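Local atomic coordinates of bifunctional protein PutA (Bdellovibrio bacteriovorus, PDB entry 5UR2), a protein that probably converts L-proline to L-glutamate in two oxidations, joining a flavin-dependent proline dehydrogenase and an NAD+-dependent L-glutamate gamma-semialdehyde dehydrogenase on one chain. Residues B[197-202]-B[246-251]; B[559-564]-B[603-608]; B[829-834]-B[855-860]. All blocks are in the same frame, centred on the assembly; numbering follows the deposited sequence.

Contact 1: B[197-202]-B[246-251]; sequences VKMTAL and KHLTLE. With P5F (N-propargylglycine-modified flavin adenine dinucleotide), chain F.
Met199 reaches across to Thr249 and Leu248 from the loop that leaves barrel strand 194-197, and the helix it meets, 246-257, follows the next strand, 235-238, of the proline dehydrogenase barrel. The CB of Met199 points toward that helix. CG lies anti to the backbone N (chi1 -171°), and the chain stays extended as far as the sulfur, which carries SD straight over to the helix. There SD lies 3.8 Å from Thr249 OG1 and 3.9 Å from Thr249 CA. The last torsion bends (chi3 67°), and CE comes down beside the hydroxyl, 3.1 Å from Thr249 OG1, while Leu248 CG lies 4.4 Å from the same CE, roughly at right angles to the hydroxyl direction. The Met199 and Thr249 side chains slide past each other in opposite directions. Leu218 and Leu238 also touch the Met199 side chain, and the whole contact is buried.

One residue earlier, Lys198 is joined to the flavin adduct left by N-propargylglycine: Lys198 NZ bonds covalently to C23 of P5F at 1.4 Å. A three-carbon bridge thus links the lysine to flavin N5, and Tyr403 OH hydrogen-bonds the same NZ.

Thr249 OG1 is hydrogen-bonded to the carbonyl of Val245, one turn back. With the hydroxyl committed to its own helix, the methionine adds a close CH-to-oxygen approach, consistent with a sulfur-polarised methyl group resting against the oxygen.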
loop_
_atom_site.group_PDB
_atom_site.type_symbol
_atom_site.label_atom_id
_atom_site.label_comp_id
_atom_site.label_asym_id
_atom_site.label_seq_id
_atom_site.Cartn_x
_atom_site.Cartn_y
_atom_site.Cartn_z
ATOM N N VAL B 197 -27.667 38.842 -26.242
ATOM C CA VAL B 197 -26.221 38.917 -26.376
ATOM C C VAL B 197 -25.508 38.160 -25.258
ATOM O O VAL B 197 -25.863 38.297 -24.087
ATOM C CB VAL B 197 -25.768 40.395 -26.385
ATOM C CG1 VAL B 197 -24.254 40.499 -26.534
ATOM C CG2 VAL B 197 -26.462 41.152 -27.507
ATOM N N LYS B 198 -24.481 37.391 -25.620
ATOM C CA LYS B 198 -23.680 36.640 -24.648
ATOM C C LYS B 198 -22.439 37.469 -24.393
ATOM O O LYS B 198 -21.644 37.743 -25.331
ATOM C CB LYS B 198 -23.362 35.225 -25.133
ATOM C CG LYS B 198 -23.973 34.009 -24.441
ATOM C CD LYS B 198 -25.358 33.495 -24.785
ATOM C CE LYS B 198 -26.122 32.752 -23.697
ATOM N NZ LYS B 198 -27.494 32.295 -23.951
ATOM N N MET B 199 -22.240 37.899 -23.152
ATOM C CA MET B 199 -21.174 38.844 -22.843
ATOM C C MET B 199 -19.769 38.308 -23.143
ATOM O O MET B 199 -18.978 38.978 -23.802
ATOM C CB MET B 199 -21.234 39.267 -21.367
ATOM C CG MET B 199 -20.275 40.425 -21.042
ATOM S SD MET B 199 -20.179 40.863 -19.303
ATOM C CE MET B 199 -19.404 39.388 -18.609
ATOM N N THR B 200 -19.440 37.106 -22.661
ATOM C CA THR B 200 -18.078 36.623 -22.859
ATOM C C THR B 200 -17.748 36.335 -24.316
ATOM O O THR B 200 -16.577 36.141 -24.635
ATOM C CB THR B 200 -17.830 35.378 -22.029
ATOM O OG1 THR B 200 -18.596 34.290 -22.574
ATOM C CG2 THR B 200 -18.241 35.662 -20.594
ATOM N N ALA B 201 -18.736 36.306 -25.209
ATOM C CA ALA B 201 -18.414 36.142 -26.614
ATOM C C ALA B 201 -17.771 37.381 -27.220
ATOM O O ALA B 201 -17.221 37.291 -28.321
ATOM C CB ALA B 201 -19.667 35.778 -27.398
ATOM N N LEU B 202 -17.815 38.518 -26.530
ATOM C CA LEU B 202 -17.297 39.771 -27.054
ATOM C C LEU B 202 -15.851 40.055 -26.673
ATOM O O LEU B 202 -15.294 41.045 -27.153
ATOM C CB LEU B 202 -18.153 40.939 -26.579
ATOM C CG LEU B 202 -19.544 40.912 -27.177
ATOM C CD1 LEU B 202 -20.456 41.867 -26.434
ATOM C CD2 LEU B 202 -19.403 41.307 -28.620
ATOM N N LYS B 246 -20.939 35.882 -13.196
ATOM C CA LYS B 246 -22.251 36.446 -12.879
ATOM C C LYS B 246 -22.117 37.850 -12.308
ATOM O O LYS B 246 -22.783 38.780 -12.769
ATOM C CB LYS B 246 -23.019 35.549 -11.894
ATOM C CG LYS B 246 -24.482 35.973 -11.690
ATOM C CD LYS B 246 -24.672 36.984 -10.544
ATOM C CE LYS B 246 -24.275 36.376 -9.185
ATOM N NZ LYS B 246 -24.529 37.289 -8.005
ATOM N N HIS B 247 -21.274 38.014 -11.284
ATOM C CA HIS B 247 -21.123 39.324 -10.657
ATOM C C HIS B 247 -20.557 40.336 -11.652
ATOM O O HIS B 247 -21.042 41.472 -11.744
ATOM C CB HIS B 247 -20.244 39.189 -9.404
ATOM C CG HIS B 247 -20.129 40.447 -8.602
ATOM N ND1 HIS B 247 -19.153 40.634 -7.643
ATOM C CD2 HIS B 247 -20.859 41.590 -8.624
ATOM C CE1 HIS B 247 -19.287 41.836 -7.110
ATOM N NE2 HIS B 247 -20.312 42.438 -7.690
ATOM N N LEU B 248 -19.563 39.923 -12.440
ATOM C CA LEU B 248 -18.998 40.820 -13.440
ATOM C C LEU B 248 -20.061 41.272 -14.444
ATOM O O LEU B 248 -20.122 42.449 -14.810
ATOM C CB LEU B 248 -17.828 40.131 -14.138
ATOM C CG LEU B 248 -17.069 40.897 -15.223
ATOM C CD1 LEU B 248 -16.426 42.152 -14.646
ATOM C CD2 LEU B 248 -16.024 39.997 -15.862
ATOM N N THR B 249 -20.922 40.351 -14.880
ATOM C CA THR B 249 -21.971 40.694 -15.835
ATOM C C THR B 249 -22.913 41.747 -15.267
ATOM O O THR B 249 -23.358 42.649 -15.987
ATOM C CB THR B 249 -22.730 39.432 -16.247
ATOM O OG1 THR B 249 -21.791 38.486 -16.775
ATOM C CG2 THR B 249 -23.777 39.751 -17.327
ATOM N N LEU B 250 -23.237 41.645 -13.980
ATOM C CA LEU B 250 -24.153 42.606 -13.386
ATOM C C LEU B 250 -23.528 44.000 -13.298
ATOM O O LEU B 250 -24.203 45.001 -13.563
ATOM C CB LEU B 250 -24.603 42.105 -12.016
ATOM C CG LEU B 250 -25.475 40.841 -12.103
ATOM C CD1 LEU B 250 -25.934 40.391 -10.724
ATOM C CD2 LEU B 250 -26.659 41.059 -13.033
ATOM N N GLU B 251 -22.244 44.089 -12.926
ATOM C CA GLU B 251 -21.564 45.381 -12.925
ATOM C C GLU B 251 -21.457 45.947 -14.340
ATOM O O GLU B 251 -21.676 47.142 -14.558
ATOM C CB GLU B 251 -20.171 45.252 -12.294
ATOM C CG GLU B 251 -20.223 44.955 -10.810
ATOM C CD GLU B 251 -18.886 45.101 -10.127
ATOM O OE1 GLU B 251 -17.917 45.575 -10.764
ATOM O OE2 GLU B 251 -18.807 44.738 -8.945
HETATM P PA P5F F . -38.121 23.282 -14.611
HETATM O O1A P5F F . -39.354 23.730 -13.757
HETATM O O2A P5F F . -37.996 21.875 -14.923
HETATM O O5B P5F F . -36.780 23.544 -13.981
HETATM C C5B P5F F . -35.556 22.923 -14.355
HETATM C C4B P5F F . -34.399 23.713 -13.723
HETATM O O4B P5F F . -34.277 23.518 -12.334
HETATM C C3B P5F F . -33.022 23.437 -14.251
HETATM O O3B P5F F . -32.785 24.046 -15.462
HETATM C C2B P5F F . -32.157 23.963 -13.177
HETATM O O2B P5F F . -32.043 25.338 -13.315
HETATM C C1B P5F F . -32.938 23.661 -11.948
HETATM N N9A P5F F . -32.542 22.451 -11.274
HETATM C C8A P5F F . -32.506 21.161 -11.786
HETATM N N7A P5F F . -32.102 20.330 -10.818
HETATM C C5A P5F F . -31.874 21.041 -9.639
HETATM C C6A P5F F . -31.435 20.717 -8.357
HETATM N N6A P5F F . -31.128 19.358 -8.009
HETATM N N1A P5F F . -31.292 21.675 -7.421
HETATM C C2A P5F F . -31.574 22.966 -7.698
HETATM N N3A P5F F . -31.977 23.319 -8.952
HETATM C C4A P5F F . -32.141 22.409 -9.921
HETATM N N1 P5F F . -30.483 29.907 -18.389
HETATM C C2 P5F F . -29.344 30.661 -17.920
HETATM O O2 P5F F . -28.632 30.166 -16.852
HETATM N N3 P5F F . -28.969 31.896 -18.541
HETATM C C4 P5F F . -29.684 32.433 -19.640
HETATM O O4 P5F F . -29.262 33.646 -20.199
HETATM C C4X P5F F . -30.881 31.635 -20.142
HETATM N N5 P5F F . -31.609 32.021 -21.348
HETATM C C5X P5F F . -32.969 31.467 -21.487
HETATM C C6 P5F F . -33.981 32.179 -22.327
HETATM C C7 P5F F . -35.312 31.695 -22.392
HETATM C C7M P5F F . -36.326 32.426 -23.244
HETATM C C8 P5F F . -35.697 30.533 -21.658
HETATM C C8M P5F F . -37.104 29.993 -21.700
HETATM C C9 P5F F . -34.746 29.854 -20.859
HETATM C C9A P5F F . -33.344 30.354 -20.788
HETATM N N10 P5F F . -32.368 29.662 -19.942
HETATM C C10 P5F F . -31.230 30.429 -19.516
HETATM C "C1'" P5F F . -32.606 28.312 -19.376
HETATM C "C2'" P5F F . -33.439 28.352 -18.094
HETATM O "O2'" P5F F . -32.685 28.934 -17.100
HETATM C "C3'" P5F F . -33.945 26.991 -17.611
HETATM O "O3'" P5F F . -32.857 26.198 -17.318
HETATM C "C4'" P5F F . -34.812 26.234 -18.608
HETATM O "O4'" P5F F . -35.453 27.180 -19.393
HETATM C "C5'" P5F F . -35.774 25.198 -17.995
HETATM O "O5'" P5F F . -36.383 25.623 -16.792
HETATM P P P5F F . -37.934 25.379 -16.386
HETATM O O1P P5F F . -38.619 26.427 -15.428
HETATM O O2P P5F F . -38.565 25.167 -17.813
HETATM O O3P P5F F . -37.959 23.783 -16.003
HETATM C C21 P5F F . -29.628 31.512 -22.980
HETATM C C22 P5F F . -30.663 31.875 -22.192
HETATM C C23 P5F F . -28.242 32.163 -22.833
#

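Contact 2: B[559-564]-B[603-608]; sequences ALVDKL and YYARHM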
loop_
_atom_site.group_PDB
_atom_site.type_symbol
_atom_site.label_atom_id
_atom_site.label_comp_id
_atom_site.label_asym_id
_atom_site.label_seq_id
_atom_site.Cartn_x
_atom_site.Cartn_y
_atom_site.Cartn_z
ATOM N N ALA B 559 2.081 16.494 13.415
ATOM C CA ALA B 559 1.459 17.712 13.936
ATOM C C ALA B 559 2.312 18.950 13.642
ATOM O O ALA B 559 1.778 20.039 13.398
ATOM C CB ALA B 559 1.209 17.567 15.442
ATOM N N LEU B 560 3.641 18.808 13.678
ATOM C CA LEU B 560 4.512 19.923 13.298
ATOM C C LEU B 560 4.313 20.290 11.834
ATOM O O LEU B 560 4.249 21.477 11.485
ATOM C CB LEU B 560 5.978 19.569 13.574
ATOM C CG LEU B 560 6.378 19.706 15.053
ATOM C CD1 LEU B 560 7.792 19.224 15.339
ATOM C CD2 LEU B 560 6.251 21.166 15.480
ATOM N N VAL B 561 4.166 19.279 10.972
ATOM C CA VAL B 561 3.933 19.513 9.550
ATOM C C VAL B 561 2.556 20.138 9.313
ATOM O O VAL B 561 2.385 20.989 8.423
ATOM C CB VAL B 561 4.124 18.201 8.780
ATOM C CG1 VAL B 561 3.677 18.372 7.316
ATOM C CG2 VAL B 561 5.576 17.815 8.859
ATOM N N ASP B 562 1.551 19.721 10.090
ATOM C CA ASP B 562 0.241 20.366 10.007
ATOM C C ASP B 562 0.318 21.830 10.417
ATOM O O ASP B 562 -0.326 22.687 9.804
ATOM C CB ASP B 562 -0.786 19.630 10.870
ATOM C CG ASP B 562 -1.448 18.470 10.137
ATOM O OD1 ASP B 562 -1.685 18.574 8.907
ATOM O OD2 ASP B 562 -1.763 17.470 10.805
ATOM N N LYS B 563 1.089 22.136 11.466
ATOM C CA LYS B 563 1.195 23.522 11.892
ATOM C C LYS B 563 1.863 24.360 10.814
ATOM O O LYS B 563 1.439 25.491 10.553
ATOM C CB LYS B 563 1.966 23.630 13.213
ATOM C CG LYS B 563 1.827 25.004 13.887
ATOM C CD LYS B 563 2.525 25.053 15.254
ATOM C CE LYS B 563 2.439 26.448 15.896
ATOM N NZ LYS B 563 3.339 26.571 17.084
ATOM N N LEU B 564 2.876 23.798 10.140
ATOM C CA LEU B 564 3.495 24.488 9.011
ATOM C C LEU B 564 2.453 24.844 7.949
ATOM O O LEU B 564 2.412 25.979 7.463
ATOM C CB LEU B 564 4.608 23.621 8.416
ATOM C CG LEU B 564 5.258 24.157 7.137
ATOM C CD1 LEU B 564 5.838 25.529 7.404
ATOM C CD2 LEU B 564 6.324 23.198 6.566
ATOM N N TYR B 603 -0.846 16.092 2.942
ATOM C CA TYR B 603 -0.858 14.740 2.388
ATOM C C TYR B 603 0.230 13.873 3.012
ATOM O O TYR B 603 -0.024 12.728 3.405
ATOM C CB TYR B 603 -0.700 14.799 0.877
ATOM C CG TYR B 603 -0.788 13.465 0.162
ATOM C CD1 TYR B 603 -2.008 12.993 -0.324
ATOM C CD2 TYR B 603 0.353 12.690 -0.058
ATOM C CE1 TYR B 603 -2.096 11.762 -1.019
ATOM C CE2 TYR B 603 0.280 11.472 -0.733
ATOM C CZ TYR B 603 -0.944 11.012 -1.215
ATOM O OH TYR B 603 -1.007 9.813 -1.885
ATOM N N TYR B 604 1.455 14.389 3.117
ATOM C CA TYR B 604 2.492 13.543 3.694
ATOM C C TYR B 604 2.253 13.361 5.185
ATOM O O TYR B 604 2.549 12.291 5.725
ATOM C CB TYR B 604 3.891 14.111 3.404
ATOM C CG TYR B 604 4.199 14.128 1.913
ATOM C CD1 TYR B 604 3.791 13.079 1.090
ATOM C CD2 TYR B 604 4.844 15.216 1.324
ATOM C CE1 TYR B 604 4.048 13.082 -0.275
ATOM C CE2 TYR B 604 5.098 15.249 -0.048
ATOM C CZ TYR B 604 4.690 14.175 -0.844
ATOM O OH TYR B 604 4.931 14.191 -2.197
ATOM N N ALA B 605 1.689 14.369 5.859
ATOM C CA ALA B 605 1.347 14.172 7.266
ATOM C C ALA B 605 0.259 13.120 7.408
ATOM O O ALA B 605 0.356 12.223 8.260
ATOM C CB ALA B 605 0.927 15.493 7.924
ATOM N N ARG B 606 -0.761 13.182 6.548
ATOM C CA ARG B 606 -1.794 12.152 6.560
ATOM C C ARG B 606 -1.197 10.773 6.280
ATOM O O ARG B 606 -1.540 9.796 6.948
ATOM C CB ARG B 606 -2.884 12.492 5.541
ATOM C CG ARG B 606 -3.989 11.450 5.401
ATOM C CD ARG B 606 -4.989 11.910 4.317
ATOM N NE ARG B 606 -6.140 11.024 4.204
ATOM C CZ ARG B 606 -6.103 9.839 3.601
ATOM N NH1 ARG B 606 -4.971 9.393 3.062
ATOM N NH2 ARG B 606 -7.190 9.092 3.550
ATOM N N HIS B 607 -0.292 10.677 5.305
ATOM C CA HIS B 607 0.278 9.374 4.957
ATOM C C HIS B 607 1.106 8.803 6.106
ATOM O O HIS B 607 1.028 7.602 6.396
ATOM C CB HIS B 607 1.124 9.488 3.688
ATOM C CG HIS B 607 1.317 8.194 2.960
ATOM N ND1 HIS B 607 2.211 8.054 1.916
ATOM C CD2 HIS B 607 0.724 6.983 3.114
ATOM C CE1 HIS B 607 2.162 6.814 1.462
ATOM N NE2 HIS B 607 1.270 6.144 2.174
ATOM N N MET B 608 1.900 9.648 6.772
ATOM C CA MET B 608 2.719 9.161 7.876
ATOM C C MET B 608 1.842 8.620 8.994
ATOM O O MET B 608 2.182 7.615 9.634
ATOM C CB MET B 608 3.620 10.284 8.395
ATOM C CG MET B 608 4.690 9.840 9.428
ATOM S SD MET B 608 5.948 8.771 8.640
ATOM C CE MET B 608 5.459 7.119 9.168
#
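Ala605 sits against Val561 and Asp562 where two helices of the aldehyde dehydrogenase fold, 554-570 and 587-611, pack side by side and run in broadly opposite directions. They come close: the CA atoms of Val561 and Ala605 are 6.4 Å apart, a spacing that the small alanine permits.

The apolar part is compact. Val561 directs its CB at the other helix, and CG1, anti to the backbone N (chi1 171°), is the branch that touches, 4.0 Å from Ala605 CB. The same turn sends CG2 off to one side, so a single methyl group of the valine bears on the alanine. Ala558 of the first helix adds a second contact to Ala605, and Val657 touches Val561, which places a third helix, 646-657, beside the pair; that helix also receives Leu564 and Tyr604.

The polar part belongs to Asp562, one residue on from the valine. Its CG stands beside the backbone N and anti to the carbonyl carbon (chi1 -86°), which brings the carboxylate round to Ala605. OD2 forms a salt bridge with Arg609, one turn beyond Ala605, and OD1 has a long, weak ion pair with Arg602, one turn before it. The Arg609 salt bridge thus ties the two helices together beside the alanine, while Arg602 adds at most a weak attraction, and the nearby arginines would be expected to stabilise the negative charge of the carboxylate. At the interface itself, Asp562 OD1 passes over the alanine methyl group, 4.2 Å from Ala605 CB.

Contact 3: B[829-834]-B[855-860]; sequences DRILGT and FFAPPT
The carbonyl oxygen of Pro858, the residue whose ring meets Leu832, accepts a hydrogen bond from Thr860 OG1 at 3.0 Å. The hydroxyl comes in well above the carbonyl plane, 61° out of it, and the bond spans Pro859 at the point where the loop enters strand 860-863.

Across the contact everything is apolar. Leu832 does most of the work with one branch: CD1 lies 4.1 Å from Ala857 CB and 4.1 Å from Pro858 CD. Its chi1 of -99° is well off a staggered value, and this unusual setting brings CD1 to the CD edge of the proline ring; the two side chains cross at about a right angle. Ile831 flanks the same alanine, with CG2 4.2 Å from Ala857 CB, so two residues adjacent on the helix share that methyl group. Ile831 and Ala857 are buried, whereas Leu832 and Pro858 lie nearer the surface.

Helix 825-841 leads directly into strand 843-847, and the loop carrying Ala857 returns the chain to strand 860-863, antiparallel to it. The contact thus packs the helix against that returning loop, while the backbone of Thr860 bonds with Pro879 and Val881, at the start of the parallel strand 880-886.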
loop_
_atom_site.group_PDB
_atom_site.type_symbol
_atom_site.label_atom_id
_atom_site.label_comp_id
_atom_site.label_asym_id
_atom_site.label_seq_id
_atom_site.Cartn_x
_atom_site.Cartn_y
_atom_site.Cartn_z
ATOM N N ASP B 829 18.770 34.590 -22.432
ATOM C CA ASP B 829 19.683 34.526 -23.575
ATOM C C ASP B 829 19.669 33.151 -24.227
ATOM O O ASP B 829 19.739 33.037 -25.456
ATOM C CB ASP B 829 21.103 34.916 -23.154
ATOM C CG ASP B 829 21.226 36.401 -22.814
ATOM O OD1 ASP B 829 20.427 37.210 -23.310
ATOM O OD2 ASP B 829 22.110 36.767 -22.036
ATOM N N ARG B 830 19.612 32.091 -23.418
ATOM C CA ARG B 830 19.560 30.746 -23.975
ATOM C C ARG B 830 18.309 30.558 -24.830
ATOM O O ARG B 830 18.375 30.027 -25.946
ATOM C CB ARG B 830 19.610 29.722 -22.838
ATOM C CG ARG B 830 19.449 28.290 -23.281
ATOM C CD ARG B 830 19.439 27.322 -22.095
ATOM N NE ARG B 830 18.325 27.535 -21.169
ATOM C CZ ARG B 830 17.058 27.251 -21.454
ATOM N NH1 ARG B 830 16.743 26.755 -22.641
ATOM N NH2 ARG B 830 16.104 27.460 -20.557
ATOM N N ILE B 831 17.163 31.019 -24.328
ATOM C CA ILE B 831 15.905 30.826 -25.037
ATOM C C ILE B 831 15.873 31.638 -26.325
ATOM O O ILE B 831 15.469 31.131 -27.379
ATOM C CB ILE B 831 14.727 31.178 -24.118
ATOM C CG1 ILE B 831 14.657 30.171 -22.958
ATOM C CG2 ILE B 831 13.429 31.175 -24.922
ATOM C CD1 ILE B 831 13.755 30.622 -21.827
ATOM N N LEU B 832 16.296 32.904 -26.274
ATOM C CA LEU B 832 16.346 33.691 -27.505
ATOM C C LEU B 832 17.314 33.086 -28.517
ATOM O O LEU B 832 17.119 33.232 -29.729
ATOM C CB LEU B 832 16.730 35.142 -27.211
ATOM C CG LEU B 832 15.567 36.129 -27.145
ATOM C CD1 LEU B 832 14.658 35.831 -25.976
ATOM C CD2 LEU B 832 16.058 37.574 -27.142
ATOM N N GLY B 833 18.378 32.437 -28.046
ATOM C CA GLY B 833 19.260 31.746 -28.970
ATOM C C GLY B 833 18.585 30.566 -29.648
ATOM O O GLY B 833 18.722 30.375 -30.860
ATOM N N THR B 834 17.829 29.773 -28.884
ATOM C CA THR B 834 17.075 28.678 -29.485
ATOM C C THR B 834 16.067 29.210 -30.499
ATOM O O THR B 834 15.904 28.645 -31.589
ATOM C CB THR B 834 16.368 27.880 -28.387
ATOM O OG1 THR B 834 17.351 27.244 -27.575
ATOM C CG2 THR B 834 15.457 26.809 -28.983
ATOM N N PHE B 855 13.094 40.075 -18.250
ATOM C CA PHE B 855 13.465 38.908 -19.061
ATOM C C PHE B 855 12.251 38.343 -19.803
ATOM O O PHE B 855 11.879 37.171 -19.685
ATOM C CB PHE B 855 14.134 37.850 -18.182
ATOM C CG PHE B 855 15.298 38.382 -17.379
ATOM C CD1 PHE B 855 16.279 39.136 -17.990
ATOM C CD2 PHE B 855 15.394 38.147 -16.019
ATOM C CE1 PHE B 855 17.361 39.650 -17.263
ATOM C CE2 PHE B 855 16.465 38.648 -15.284
ATOM C CZ PHE B 855 17.450 39.402 -15.909
ATOM N N PHE B 856 11.646 39.203 -20.612
ATOM C CA PHE B 856 10.404 38.856 -21.295
ATOM C C PHE B 856 10.761 38.161 -22.600
ATOM O O PHE B 856 11.069 38.812 -23.599
ATOM C CB PHE B 856 9.546 40.102 -21.509
ATOM C CG PHE B 856 9.112 40.746 -20.220
ATOM C CD1 PHE B 856 8.045 40.233 -19.492
ATOM C CD2 PHE B 856 9.814 41.830 -19.703
ATOM C CE1 PHE B 856 7.667 40.802 -18.296
ATOM C CE2 PHE B 856 9.438 42.407 -18.502
ATOM C CZ PHE B 856 8.355 41.889 -17.796
ATOM N N ALA B 857 10.771 36.840 -22.575
ATOM C CA ALA B 857 10.924 36.083 -23.816
ATOM C C ALA B 857 9.557 35.935 -24.498
ATOM O O ALA B 857 8.543 35.774 -23.818
ATOM C CB ALA B 857 11.548 34.704 -23.548
ATOM N N PRO B 858 9.492 36.017 -25.825
ATOM C CA PRO B 858 8.195 36.036 -26.509
ATOM C C PRO B 858 7.616 34.644 -26.664
ATOM O O PRO B 858 8.349 33.678 -26.914
ATOM C CB PRO B 858 8.535 36.633 -27.880
ATOM C CG PRO B 858 9.950 36.164 -28.125
ATOM C CD PRO B 858 10.621 36.155 -26.765
ATOM N N PRO B 859 6.296 34.500 -26.566
ATOM C CA PRO B 859 5.680 33.219 -26.928
ATOM C C PRO B 859 5.825 33.008 -28.429
ATOM O O PRO B 859 5.474 33.883 -29.225
ATOM C CB PRO B 859 4.215 33.399 -26.515
ATOM C CG PRO B 859 3.985 34.887 -26.667
ATOM C CD PRO B 859 5.295 35.543 -26.282
ATOM N N THR B 860 6.356 31.842 -28.808
ATOM C CA THR B 860 6.783 31.570 -30.176
ATOM C C THR B 860 6.297 30.195 -30.610
ATOM O O THR B 860 6.484 29.218 -29.878
ATOM C CB THR B 860 8.313 31.642 -30.279
ATOM O OG1 THR B 860 8.771 32.883 -29.725
ATOM C CG2 THR B 860 8.772 31.525 -31.726
#

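Contact 1 belongs to the proline dehydrogenase barrel, while contacts 2 and 3 both lie in the aldehyde dehydrogenase part, with centres about 40 Å apart and no shared element. Contacts 1 and 2 fall on opposite sides of the chain's centre and are both buried, whereas contact 3 is partly so, near the surface. Their chemistry follows their place: a thioether against a hydroxyl, next to a lysine bound to the modified flavin, in contact 1; a close helix pair, with a carboxylate beside it that is paired with arginine, in contact 2; purely aliphatic touching of helix and loop in contact 3. Contact 1 alone holds a residue of the flavin pocket.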